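Local atomic coordinates of putative platelet activating factor (Streptococcus pneumoniae, PDB entry 2HSJ), a protein that is of unknown function but probably hydrolyses ester bonds, as a GDSL-like lipase/acylhydrolase of the SGNH hydrolase clan. Residues I37-D42 with Y48-L53; R66-G71 with D78-G83; I93-I98 with L130-V135; V102-A107 with Q154-A159; N110-I115 with Q161-A166. One frame throughout, in Å; residues are numbered along the deposited sequence.

Interaction 1. Residues I37-D42 with Y48-L53; sequences ILFIGD and YPLQEL
Leu50 reaches Phe39 because its CG stands anti to the carbonyl carbon (chi1 -64°), which carries methyl CD2 out over the phenyl ring; Tyr48 joins them with CG anti to its own backbone N (chi1 -159°). The trio is a worked example of how one aromatic residue on a strand is covered by a short turn of following chain. Leu50 CD2 lies 4.0 Å from the centroid of the Phe39 ring, almost exactly on the ring normal, so that a CH-pi contact forms over the middle of the face. The same methyl also rides above the Tyr48 ring, displaced toward its rim, and sits in the corner that the two rings form. The rings themselves meet at a slant, with planes at 74° and Phe39 CE2 4.0 Å from Tyr48 CE1. Phe39 has a second conformer, and these ring contacts hold for this one. An inverse gamma turn centred on Pro49 bends the chain between Tyr48 and Leu50, and both side chains point toward the strand. No hydrogen bond crosses. Around this apolar cluster, Phe39 stacks on Phe90, Leu50 rests on Ile60, and Tyr48 hydrogen-bonds Ser206 through its hydroxyl. Strand 37-41 lies in the parallel sheet between strands 60-64 and 88-92, Tyr48 packs against helix 199-209, and helix 50-54 meets a second subunit through a salt bridge from Glu52 to Arg63 of that subunit.

Interaction 2. Residues R66-G71 with D78-G83; sequences RGYQTG and DAHLYG
Tyr68 and His80 meet through one hydrogen bond, 2.7 Å between Tyr68 OH and His80 NE2, and nearly all of the contact gathers round it. The phenolic oxygen arrives at the edge of the imidazole and in its plane, where a ring nitrogen offers its bonding direction. The side chains come from opposite directions, and the rings meet obliquely, their planes 49° apart, with Tyr68 CE2 closing to 3.3 Å from His80 CE1. On the histidine side, CG stands anti to the carbonyl carbon (chi1 -59°), which extends the ring toward the tyrosine.

The next shell fixes both partners. His80 ND1 is bonded to Arg63 O, so both imidazole nitrogens are engaged and the rotation of the ring is set from two sides. Tyr68 OH has a second partner in Gln21 NE2 of the long helix 3-30, which brings that helix into the buried network, and Tyr68 O receives Asn96 ND2.

Just before the tyrosine, Gly67 takes a positive phi, which favours glycine, and its N is hydrogen-bonded to Ser43 OG. In SGNH hydrolases a conserved glycine in the loop after the second strand offers its N to the oxyanion hole beside the nucleophilic serine. Gly67 is consistent with that block, and the Tyr68-His80 bond ties its loop to the segment leading into strand 88-92.

Interaction 3. Residues I93-I98 with L130-V135; sequences IGTNDI and LSILPV
Ile132 fills the tight half of this contact, pressing its branches onto Ile93, Gly94 and the first turn of helix 95-99. With CG1 anti to the carbonyl carbon (chi1 -59°), its end methyl CD1 comes 3.9 Å from Gly94 CA and 4.0 Å from the CD1 of Ile98, the two isoleucine side chains passing at a slant. The other branch, CG2, lies 3.9 Å from Thr95 CB. Gly94 has backbone angles that call for glycine, and its bare CA leaves the place that the Ile132 methyl occupies.

Away from the isoleucine the two segments part, and water takes over. One molecule accepts from Ile93 N at 2.9 Å and lies 2.9 Å from Leu130 O, probably as donor. A second lies 2.7 Å from Thr95 OG1 and donates to Leu133 O, 2.8 Å away; the threonine hydroxyl reaches it by standing anti to the backbone N. Neighbours bind two further backbone atoms: Asn157 OD1 accepts from Ile132 N, and Tyr160 OH bonds to Ile93 O.

Gly94, Thr95, Asn96 and Asp97 form the GxND block of SGNH hydrolases, whose asparagine serves the oxyanion hole in relatives. No direct hydrogen bond joins the two segments, which implies that the block is seated on its neighbouring loop by apolar packing, with waters bridging the polar groups that the packing keeps apart.

Interaction 4. Residues V102-A107 with Q154-A159; sequences VPVNEA and QNWNQA
Pro103 O, in the turn that meets the Trp156 indole, is gripped by two N-H groups: it takes the N of Ala107 at 3.1 Å and, more weakly, that of Glu106, which starts helix 104-121 and sets its first turn against the ring. Just before it in the chain, Val102 O lies in the plane of the indole at its edge, 3.4 Å from CZ2 and 3.5 Å from the neighbouring CH2 of the tryptophan, a contact with ring carbons and not a hydrogen bond. Val104 covers one face: its CG2, anti to the backbone N, stands 3.6 Å from the centroid of the five-membered ring and 9° off the normal, a clear CH-pi contact. Val104 CB follows at 3.6 Å from Trp156 CE2. At the far end of the indole, Ala107 CB approaches CZ3 to 3.4 Å, a close fit for a methyl and an aromatic carbon.

The two helices belong to successive beta-alpha-beta crossovers of the parallel sheet, helix 104-121 leading from strand 88-92 to 126-130 and helix 150-164 from there to 170-173. They pack side by side in the layered alpha/beta fold of SGNH hydrolases, and Trp156 bridges them by its length. CG of the tryptophan is anti to the carbonyl carbon (chi1 -77°), which sends the ring out from helix 150-164 toward its neighbour. Ile98, Ile132 and Asp97 also touch the indole.

Interaction 5. Residues N110-I115 with Q161-A166; sequences NLEAII and QELASA. With MG (magnesium ion), chain P.
Leu163 divides its two methyls between different partners, one residue before Ala164, whose backbone O binds a magnesium ion. With CG anti to the backbone N (chi1 173°), the leucine projects toward helix 104-121 and carries nearly the whole contact. CD1 serves the partly exposed Glu112, whose CB, CG and CD all lie 3.9 Å from it. The glutamate is extended beyond CG and crosses the leucine at a slant, its aliphatic part doing the packing while OE2 goes on to the hydroxyl of Tyr167. CD2 turns to the buried side, 3.7 Å from Leu111 CB and 3.9 Å from Ile115 CD1, the isoleucine meeting it tip to tip. Leu111, Glu112 and Ile115 thus surround one leucine, and no hydrogen bond crosses.

Near the C-terminal end of helix 150-164, Ser165 OG turns back to donate to Glu162 O at 2.6 Å, meeting the carbonyl at an angle of 130° from somewhat outside its plane. The O of Ala164 instead points to the magnesium ion 2.3 Å away, which also binds a water and the backbone O atoms of Tyr167 and Val170. The partial negative charge expected of carbonyls near a helix C terminus would probably favour a cation. Tyr167 reaches both the metal and Glu112, linking the two features. The result is a cation site of main-chain oxygens between helix 150-164 and strand 170-173, in the last beta-alpha-beta crossover of the sheet.

From the N terminus, interaction 1 closes the short loop after strand 37-41, and interaction 2 then closes another round helix 70-75; the two follow in series, and both precede the rest. Interactions 3, 4 and 5 all cross one another: segments 93-98, 102-107 and 110-115 come first, then 130-135, 154-159 and 161-166 in the same order, which binds two successive crossovers together. Interactions 4 and 5 share helices 104-121 and 150-164, their centres about 11 Å apart. Asp42, Gly67 and Asn96, from interactions 1, 2 and 3, gather beyond the C-terminal ends of the strands, where SGNH hydrolases place their active site and this protein probably does too, while Thr70 joins interaction 2 to Asp97 and Asn110.

Interaction 1. Residues I37-D42 with Y48-L53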
# COMPACT_ATOMS: atom_id res chain seq x y z
N ILE D 37 5.94 -5.76 8.22
CA ILE D 37 7.03 -6.14 9.12
C ILE D 37 7.36 -4.87 9.91
O ILE D 37 7.47 -3.77 9.33
CB ILE D 37 8.29 -6.58 8.31
CG1 ILE D 37 7.93 -7.60 7.22
CG2 ILE D 37 9.44 -6.99 9.23
CD1 ILE D 37 7.60 -8.96 7.67
N LEU D 38 7.48 -5.01 11.24
CA LEU D 38 8.06 -3.96 12.06
C LEU D 38 9.48 -4.37 12.43
O LEU D 38 9.67 -5.48 12.97
CB LEU D 38 7.25 -3.77 13.34
CG LEU D 38 5.89 -3.09 13.16
CD1 LEU D 38 4.98 -3.35 14.34
CD2 LEU D 38 6.01 -1.56 13.01
N PHE D 39 10.47 -3.52 12.16
CA PHE D 39 11.84 -3.77 12.63
C PHE D 39 12.02 -2.95 13.90
O PHE D 39 11.86 -1.73 13.87
CB PHE D 39 12.88 -3.34 11.59
CG PHE D 39 13.42 -4.47 10.75
CD1 PHE D 39 12.60 -5.12 9.84
CD2 PHE D 39 14.74 -4.88 10.87
CE1 PHE D 39 13.08 -6.16 9.04
CE2 PHE D 39 15.22 -5.94 10.09
CZ PHE D 39 14.40 -6.57 9.18
N ILE D 40 12.29 -3.63 15.00
CA ILE D 40 12.44 -2.99 16.31
C ILE D 40 13.82 -3.30 16.87
O ILE D 40 14.34 -4.41 16.73
CB ILE D 40 11.33 -3.51 17.30
CG1 ILE D 40 9.95 -3.17 16.74
CG2 ILE D 40 11.53 -2.96 18.71
CD1 ILE D 40 8.84 -3.78 17.58
N GLY D 41 14.42 -2.31 17.51
CA GLY D 41 15.71 -2.55 18.16
C GLY D 41 16.53 -1.32 18.36
O GLY D 41 15.98 -0.23 18.55
N ASP D 42 17.85 -1.49 18.29
CA ASP D 42 18.78 -0.43 18.71
C ASP D 42 19.34 0.36 17.53
O ASP D 42 18.66 0.51 16.51
CB ASP D 42 19.89 -1.06 19.58
CG ASP D 42 20.66 -2.18 18.87
OD1 ASP D 42 20.64 -2.23 17.61
OD2 ASP D 42 21.31 -3.03 19.56
N TYR D 48 19.36 1.34 9.70
CA TYR D 48 19.25 0.35 8.64
C TYR D 48 18.52 0.94 7.44
O TYR D 48 17.36 1.38 7.58
CB TYR D 48 18.43 -0.81 9.19
CG TYR D 48 18.59 -2.17 8.49
CD1 TYR D 48 18.64 -3.33 9.26
CD2 TYR D 48 18.70 -2.29 7.10
CE1 TYR D 48 18.75 -4.57 8.68
CE2 TYR D 48 18.81 -3.57 6.47
CZ TYR D 48 18.88 -4.71 7.30
OH TYR D 48 18.99 -5.97 6.74
N PRO D 49 19.17 0.94 6.26
CA PRO D 49 18.48 1.41 5.04
C PRO D 49 17.57 0.35 4.50
O PRO D 49 17.82 -0.29 3.49
CB PRO D 49 19.62 1.72 4.05
CG PRO D 49 20.73 0.79 4.49
CD PRO D 49 20.58 0.56 6.00
N LEU D 50 16.44 0.18 5.18
CA LEU D 50 15.53 -0.90 4.83
C LEU D 50 14.96 -0.83 3.42
O LEU D 50 14.91 -1.82 2.70
CB LEU D 50 14.39 -0.95 5.84
CG LEU D 50 14.82 -1.28 7.25
CD1 LEU D 50 13.70 -0.91 8.26
CD2 LEU D 50 15.17 -2.73 7.38
N GLN D 51 14.47 0.36 3.06
CA GLN D 51 13.86 0.54 1.74
C GLN D 51 14.83 0.19 0.64
O GLN D 51 14.49 -0.52 -0.30
CB GLN D 51 13.43 1.99 1.57
CG GLN D 51 12.87 2.31 0.21
CD GLN D 51 12.87 3.79 -0.04
OE1 GLN D 51 13.87 4.48 0.19
NE2 GLN D 51 11.75 4.30 -0.56
N GLU D 52 16.04 0.77 0.73
CA GLU D 52 16.97 0.64 -0.39
C GLU D 52 17.63 -0.73 -0.48
O GLU D 52 18.19 -1.06 -1.54
CB GLU D 52 17.97 1.79 -0.38
CG GLU D 52 17.30 3.12 -0.56
CD GLU D 52 18.32 4.23 -0.66
OE1 GLU D 52 18.89 4.44 -1.75
OE2 GLU D 52 18.58 4.88 0.38
N LEU D 53 17.58 -1.50 0.60
CA LEU D 53 18.19 -2.85 0.55
C LEU D 53 17.17 -3.98 0.43
O LEU D 53 17.52 -5.05 -0.09
CB LEU D 53 19.15 -3.07 1.73
CG LEU D 53 20.33 -2.09 1.75
CD1 LEU D 53 21.19 -2.40 2.97
CD2 LEU D 53 21.20 -2.16 0.49

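Interaction 2. Residues R66-G71 with D78-G83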
# COMPACT_ATOMS: atom_id res chain seq x y z
N ARG D 66 18.56 4.52 18.48
CA ARG D 66 19.97 4.46 18.87
C ARG D 66 20.12 4.28 20.37
O ARG D 66 19.34 4.80 21.17
CB ARG D 66 20.68 5.73 18.44
CG ARG D 66 20.19 6.97 19.26
CD ARG D 66 20.47 8.27 18.61
NE ARG D 66 19.64 8.47 17.43
CZ ARG D 66 19.62 9.61 16.77
NH1 ARG D 66 20.34 10.64 17.21
NH2 ARG D 66 18.88 9.73 15.68
N GLY D 67 21.13 3.49 20.74
CA GLY D 67 21.49 3.29 22.12
C GLY D 67 20.52 2.43 22.93
O GLY D 67 20.67 2.32 24.16
N TYR D 68 19.54 1.80 22.27
CA TYR D 68 18.48 1.12 23.03
C TYR D 68 19.02 -0.15 23.68
O TYR D 68 19.94 -0.77 23.16
CB TYR D 68 17.34 0.72 22.12
CG TYR D 68 15.97 1.25 22.49
CD1 TYR D 68 15.80 2.49 23.13
CD2 TYR D 68 14.81 0.54 22.12
CE1 TYR D 68 14.50 2.99 23.41
CE2 TYR D 68 13.54 1.04 22.37
CZ TYR D 68 13.40 2.24 22.99
OH TYR D 68 12.15 2.72 23.24
N GLN D 69 18.42 -0.48 24.80
CA GLN D 69 18.71 -1.69 25.55
C GLN D 69 17.38 -2.36 25.80
O GLN D 69 16.34 -1.73 25.72
CB GLN D 69 19.33 -1.36 26.90
CG GLN D 69 20.67 -0.68 26.82
CD GLN D 69 21.11 -0.17 28.18
OE1 GLN D 69 21.38 1.01 28.35
NE2 GLN D 69 21.17 -1.06 29.15
N THR D 70 17.43 -3.63 26.19
CA THR D 70 16.19 -4.41 26.38
C THR D 70 15.25 -3.77 27.40
O THR D 70 14.04 -3.76 27.22
CB THR D 70 16.47 -5.90 26.79
OG1 THR D 70 17.11 -5.95 28.08
CG2 THR D 70 17.34 -6.64 25.70
N GLY D 71 15.79 -3.24 28.49
CA GLY D 71 14.93 -2.60 29.50
C GLY D 71 14.20 -1.37 29.00
O GLY D 71 13.03 -1.15 29.36
N ASP D 78 5.17 0.33 23.66
CA ASP D 78 4.05 0.89 22.91
C ASP D 78 4.48 1.80 21.77
O ASP D 78 3.74 1.97 20.79
CB ASP D 78 3.15 1.71 23.85
CG ASP D 78 3.83 2.96 24.40
OD1 ASP D 78 4.82 2.84 25.14
OD2 ASP D 78 3.33 4.07 24.14
N ALA D 79 5.63 2.44 21.91
CA ALA D 79 6.09 3.34 20.85
C ALA D 79 6.46 2.56 19.57
O ALA D 79 6.61 3.16 18.49
CB ALA D 79 7.28 4.18 21.34
N HIS D 80 6.62 1.24 19.70
CA HIS D 80 7.25 0.46 18.63
C HIS D 80 6.28 -0.41 17.90
O HIS D 80 6.68 -1.11 16.97
CB HIS D 80 8.39 -0.37 19.21
CG HIS D 80 9.43 0.47 19.87
ND1 HIS D 80 10.56 0.93 19.21
CD2 HIS D 80 9.49 0.99 21.11
CE1 HIS D 80 11.27 1.67 20.03
NE2 HIS D 80 10.63 1.76 21.18
N LEU D 81 5.00 -0.34 18.28
CA LEU D 81 3.99 -1.27 17.73
C LEU D 81 2.76 -0.53 17.22
O LEU D 81 2.14 0.25 17.97
CB LEU D 81 3.55 -2.26 18.81
CG LEU D 81 4.62 -3.19 19.40
CD1 LEU D 81 4.09 -3.94 20.62
CD2 LEU D 81 5.10 -4.18 18.35
N TYR D 82 2.43 -0.76 15.94
CA TYR D 82 1.13 -0.35 15.40
C TYR D 82 0.82 -1.18 14.18
O TYR D 82 1.70 -1.91 13.67
CB TYR D 82 1.10 1.13 15.05
CG TYR D 82 1.75 1.53 13.74
CD1 TYR D 82 0.97 1.79 12.60
CD2 TYR D 82 3.14 1.68 13.64
CE1 TYR D 82 1.54 2.21 11.41
CE2 TYR D 82 3.73 2.07 12.43
CZ TYR D 82 2.92 2.32 11.30
OH TYR D 82 3.47 2.75 10.10
N GLY D 83 -0.43 -1.09 13.74
CA GLY D 83 -0.87 -1.71 12.51
C GLY D 83 -1.96 -2.72 12.72
O GLY D 83 -2.07 -3.34 13.78

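Interaction 3. Residues I93-I98 with L130-V135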
# COMPACT_ATOMS: atom_id res chain seq x y z
N ILE D 93 18.36 -6.56 19.35
CA ILE D 93 18.66 -5.80 20.54
C ILE D 93 19.50 -6.63 21.47
O ILE D 93 19.44 -7.87 21.42
CB ILE D 93 17.34 -5.30 21.23
CG1 ILE D 93 17.64 -4.16 22.22
CG2 ILE D 93 16.55 -6.48 21.83
CD1 ILE D 93 16.44 -3.33 22.54
N GLY D 94 20.31 -5.94 22.28
CA GLY D 94 21.10 -6.60 23.30
C GLY D 94 22.54 -6.16 23.29
O GLY D 94 23.18 -6.25 24.34
N THR D 95 23.07 -5.69 22.16
CA THR D 95 24.50 -5.32 22.14
C THR D 95 24.80 -4.22 23.15
O THR D 95 25.90 -4.17 23.68
CB THR D 95 25.05 -5.00 20.72
OG1 THR D 95 26.49 -5.08 20.73
CG2 THR D 95 24.61 -3.61 20.23
N ASN D 96 23.82 -3.37 23.40
CA ASN D 96 24.02 -2.27 24.34
C ASN D 96 23.83 -2.72 25.77
O ASN D 96 24.47 -2.16 26.68
CB ASN D 96 23.18 -1.06 23.97
CG ASN D 96 23.56 -0.51 22.62
OD1 ASN D 96 24.72 -0.55 22.22
ND2 ASN D 96 22.57 -0.06 21.85
N ASP D 97 23.04 -3.77 25.98
CA ASP D 97 22.98 -4.41 27.30
C ASP D 97 24.36 -4.99 27.62
O ASP D 97 24.88 -4.79 28.71
CB ASP D 97 21.94 -5.53 27.30
CG ASP D 97 20.52 -5.02 27.15
OD1 ASP D 97 19.76 -5.09 28.15
OD2 ASP D 97 20.17 -4.57 26.02
N ILE D 98 24.97 -5.68 26.66
CA ILE D 98 26.34 -6.19 26.85
C ILE D 98 27.32 -5.04 27.12
O ILE D 98 28.15 -5.11 28.03
CB ILE D 98 26.80 -7.05 25.65
CG1 ILE D 98 25.96 -8.34 25.58
CG2 ILE D 98 28.34 -7.34 25.78
CD1 ILE D 98 26.26 -9.18 24.35
N LEU D 130 16.64 -11.83 16.33
CA LEU D 130 17.92 -11.94 15.67
C LEU D 130 19.02 -12.23 16.67
O LEU D 130 19.02 -11.69 17.78
CB LEU D 130 18.26 -10.65 14.90
CG LEU D 130 17.71 -10.62 13.47
CD1 LEU D 130 16.17 -10.73 13.39
CD2 LEU D 130 18.23 -9.33 12.83
N SER D 131 20.00 -13.01 16.25
CA SER D 131 21.24 -13.07 17.01
C SER D 131 21.82 -11.66 17.13
O SER D 131 21.84 -10.91 16.15
CB SER D 131 22.22 -13.97 16.26
OG SER D 131 22.48 -13.44 14.99
N ILE D 132 22.35 -11.32 18.31
CA ILE D 132 23.20 -10.13 18.43
C ILE D 132 24.38 -10.27 17.46
O ILE D 132 24.99 -11.33 17.33
CB ILE D 132 23.69 -9.98 19.88
CG1 ILE D 132 22.50 -9.85 20.84
CG2 ILE D 132 24.71 -8.84 20.00
CD1 ILE D 132 22.86 -10.00 22.33
N LEU D 133 24.71 -9.18 16.76
CA LEU D 133 25.72 -9.26 15.73
C LEU D 133 27.14 -9.28 16.32
O LEU D 133 27.35 -8.80 17.44
CB LEU D 133 25.58 -8.08 14.75
CG LEU D 133 24.19 -7.79 14.22
CD1 LEU D 133 24.26 -6.70 13.14
CD2 LEU D 133 23.58 -9.03 13.66
N PRO D 134 28.13 -9.80 15.57
CA PRO D 134 29.53 -9.78 16.04
C PRO D 134 30.10 -8.36 16.02
O PRO D 134 29.56 -7.46 15.35
CB PRO D 134 30.28 -10.64 15.02
CG PRO D 134 29.42 -10.55 13.77
CD PRO D 134 27.99 -10.37 14.21
N VAL D 135 31.18 -8.18 16.77
CA VAL D 135 31.97 -6.98 16.74
C VAL D 135 33.33 -7.31 16.14
O VAL D 135 33.71 -8.49 16.01
CB VAL D 135 32.14 -6.38 18.15
CG1 VAL D 135 30.79 -5.92 18.66
CG2 VAL D 135 32.80 -7.39 19.12
O HOH W 1 17.79 -9.44 19.11
O HOH W 2 26.67 -6.21 18.25

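Interaction 4. Residues V102-A107 with Q154-A159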
# COMPACT_ATOMS: atom_id res chain seq x y z
N VAL D 102 24.83 -5.20 31.68
CA VAL D 102 23.52 -5.67 32.18
C VAL D 102 23.58 -7.19 32.37
O VAL D 102 24.10 -7.88 31.50
CB VAL D 102 22.41 -5.33 31.16
CG1 VAL D 102 21.09 -5.99 31.55
CG2 VAL D 102 22.25 -3.84 31.07
N PRO D 103 23.11 -7.72 33.53
CA PRO D 103 23.18 -9.18 33.69
C PRO D 103 22.38 -9.89 32.61
O PRO D 103 21.27 -9.46 32.27
CB PRO D 103 22.56 -9.42 35.08
CG PRO D 103 22.78 -8.11 35.82
CD PRO D 103 22.57 -7.06 34.74
N VAL D 104 22.94 -10.96 32.06
CA VAL D 104 22.25 -11.68 30.98
C VAL D 104 20.84 -12.12 31.38
O VAL D 104 19.91 -12.02 30.59
CB VAL D 104 23.11 -12.85 30.40
CG1 VAL D 104 23.42 -13.93 31.46
CG2 VAL D 104 22.44 -13.47 29.18
N ASN D 105 20.66 -12.60 32.61
CA ASN D 105 19.34 -12.99 33.09
C ASN D 105 18.34 -11.83 33.14
O ASN D 105 17.15 -12.04 32.93
CB ASN D 105 19.43 -13.60 34.49
CG ASN D 105 20.00 -15.02 34.48
OD1 ASN D 105 20.02 -15.70 33.45
ND2 ASN D 105 20.45 -15.47 35.64
N GLU D 106 18.82 -10.62 33.43
CA GLU D 106 17.95 -9.46 33.38
C GLU D 106 17.54 -9.14 31.92
O GLU D 106 16.36 -8.92 31.65
CB GLU D 106 18.61 -8.25 34.04
CG GLU D 106 17.79 -6.95 34.02
CD GLU D 106 18.50 -5.83 34.79
OE1 GLU D 106 19.03 -6.08 35.89
OE2 GLU D 106 18.52 -4.69 34.28
N ALA D 107 18.50 -9.13 31.00
CA ALA D 107 18.16 -8.94 29.58
C ALA D 107 17.17 -9.99 29.07
O ALA D 107 16.22 -9.67 28.34
CB ALA D 107 19.42 -8.93 28.72
N GLN D 154 28.30 -14.48 21.62
CA GLN D 154 27.93 -15.88 21.36
C GLN D 154 27.21 -16.54 22.55
O GLN D 154 26.26 -17.29 22.35
CB GLN D 154 29.15 -16.68 20.92
CG GLN D 154 29.55 -16.36 19.50
CD GLN D 154 30.79 -17.11 19.04
OE1 GLN D 154 31.90 -16.88 19.54
NE2 GLN D 154 30.62 -17.99 18.06
N ASN D 155 27.64 -16.25 23.78
CA ASN D 155 26.93 -16.76 24.97
C ASN D 155 25.51 -16.20 25.09
O ASN D 155 24.57 -16.93 25.42
CB ASN D 155 27.74 -16.50 26.24
CG ASN D 155 28.99 -17.36 26.31
OD1 ASN D 155 29.05 -18.42 25.69
ND2 ASN D 155 29.99 -16.91 27.07
N TRP D 156 25.35 -14.91 24.81
CA TRP D 156 24.01 -14.34 24.82
C TRP D 156 23.16 -14.97 23.74
O TRP D 156 21.99 -15.25 23.97
CB TRP D 156 24.06 -12.83 24.68
CG TRP D 156 24.44 -12.19 25.99
CD1 TRP D 156 25.47 -12.57 26.85
CD2 TRP D 156 23.82 -11.05 26.61
NE1 TRP D 156 25.50 -11.74 27.95
CE2 TRP D 156 24.52 -10.79 27.82
CE3 TRP D 156 22.75 -10.21 26.24
CZ2 TRP D 156 24.16 -9.74 28.68
CZ3 TRP D 156 22.40 -9.16 27.09
CH2 TRP D 156 23.11 -8.93 28.29
N ASN D 157 23.75 -15.21 22.57
CA ASN D 157 23.00 -15.77 21.45
C ASN D 157 22.50 -17.17 21.74
O ASN D 157 21.42 -17.55 21.29
CB ASN D 157 23.81 -15.69 20.16
CG ASN D 157 23.89 -14.26 19.63
OD1 ASN D 157 23.05 -13.43 19.99
ND2 ASN D 157 24.87 -13.99 18.76
N GLN D 158 23.27 -17.92 22.54
CA GLN D 158 22.83 -19.26 22.95
C GLN D 158 21.59 -19.13 23.82
O GLN D 158 20.63 -19.90 23.66
CB GLN D 158 23.96 -20.03 23.67
CG GLN D 158 23.74 -21.53 23.76
CD GLN D 158 25.02 -22.28 24.13
OE1 GLN D 158 26.13 -21.76 23.94
NE2 GLN D 158 24.87 -23.49 24.67
N ALA D 159 21.61 -18.15 24.73
CA ALA D 159 20.44 -17.86 25.57
C ALA D 159 19.20 -17.38 24.77
O ALA D 159 18.09 -17.79 25.05
CB ALA D 159 20.81 -16.87 26.66

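Interaction 5. Residues N110-I115 with Q161-A166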
# COMPACT_ATOMS: atom_id res chain seq x y z
N ASN D 110 13.75 -9.41 30.37
CA ASN D 110 13.18 -8.30 29.60
C ASN D 110 12.64 -8.78 28.26
O ASN D 110 11.52 -8.45 27.88
CB ASN D 110 14.21 -7.19 29.38
CG ASN D 110 14.52 -6.40 30.64
OD1 ASN D 110 13.77 -6.44 31.61
ND2 ASN D 110 15.63 -5.68 30.62
N LEU D 111 13.44 -9.59 27.55
CA LEU D 111 13.02 -10.09 26.24
C LEU D 111 11.82 -10.99 26.37
O LEU D 111 10.90 -10.94 25.55
CB LEU D 111 14.15 -10.85 25.55
CG LEU D 111 15.23 -9.96 24.99
CD1 LEU D 111 16.48 -10.75 24.71
CD2 LEU D 111 14.71 -9.24 23.70
N GLU D 112 11.81 -11.83 27.42
CA GLU D 112 10.67 -12.71 27.62
C GLU D 112 9.40 -11.91 27.86
O GLU D 112 8.34 -12.20 27.28
CB GLU D 112 10.94 -13.72 28.73
CG GLU D 112 9.84 -14.75 28.77
CD GLU D 112 10.21 -16.02 29.50
OE1 GLU D 112 11.19 -16.00 30.27
OE2 GLU D 112 9.49 -17.04 29.28
N ALA D 113 9.50 -10.84 28.65
CA ALA D 113 8.33 -9.98 28.86
C ALA D 113 7.84 -9.28 27.57
O ALA D 113 6.63 -9.10 27.36
CB ALA D 113 8.65 -8.93 29.91
N ILE D 114 8.77 -8.86 26.73
CA ILE D 114 8.41 -8.26 25.42
C ILE D 114 7.61 -9.29 24.58
O ILE D 114 6.53 -9.00 24.06
CB ILE D 114 9.66 -7.78 24.66
CG1 ILE D 114 10.28 -6.57 25.38
CG2 ILE D 114 9.30 -7.43 23.21
CD1 ILE D 114 11.75 -6.34 25.09
N ILE D 115 8.14 -10.51 24.47
CA ILE D 115 7.48 -11.57 23.72
C ILE D 115 6.07 -11.78 24.24
O ILE D 115 5.09 -11.84 23.48
CB ILE D 115 8.29 -12.89 23.80
CG1 ILE D 115 9.58 -12.75 23.00
CG2 ILE D 115 7.46 -14.05 23.26
CD1 ILE D 115 10.61 -13.82 23.35
N GLN D 161 18.56 -18.16 21.72
CA GLN D 161 18.09 -19.35 21.01
C GLN D 161 17.22 -20.21 21.92
O GLN D 161 16.18 -20.76 21.48
CB GLN D 161 19.27 -20.15 20.47
CG GLN D 161 18.88 -21.32 19.57
CD GLN D 161 20.11 -22.06 19.06
OE1 GLN D 161 21.00 -22.42 19.83
NE2 GLN D 161 20.15 -22.30 17.75
N GLU D 162 17.61 -20.32 23.19
CA GLU D 162 16.86 -21.13 24.16
C GLU D 162 15.52 -20.47 24.49
O GLU D 162 14.47 -21.14 24.58
CB GLU D 162 17.72 -21.38 25.39
CG GLU D 162 18.93 -22.26 25.05
CD GLU D 162 19.90 -22.47 26.20
OE1 GLU D 162 19.93 -21.63 27.14
OE2 GLU D 162 20.64 -23.49 26.15
N LEU D 163 15.53 -19.14 24.60
CA LEU D 163 14.30 -18.40 24.85
C LEU D 163 13.33 -18.61 23.66
O LEU D 163 12.15 -18.87 23.85
CB LEU D 163 14.61 -16.91 25.12
CG LEU D 163 13.38 -16.01 25.23
CD1 LEU D 163 12.43 -16.42 26.33
CD2 LEU D 163 13.81 -14.52 25.39
N ALA D 164 13.86 -18.51 22.44
CA ALA D 164 13.00 -18.70 21.28
C ALA D 164 12.33 -20.07 21.26
O ALA D 164 11.22 -20.21 20.73
CB ALA D 164 13.77 -18.46 19.98
N SER D 165 13.01 -21.07 21.79
CA SER D 165 12.48 -22.45 21.72
C SER D 165 11.26 -22.63 22.62
O SER D 165 10.59 -23.66 22.55
CB SER D 165 13.56 -23.46 22.11
OG SER D 165 13.83 -23.42 23.50
N ALA D 166 11.00 -21.66 23.49
CA ALA D 166 9.89 -21.76 24.45
C ALA D 166 8.60 -21.12 23.95
O ALA D 166 7.60 -21.13 24.68
CB ALA D 166 10.30 -21.13 25.80
MG MG P . 10.09 -20.90 18.85
O HOH W 3 8.79 -21.71 16.77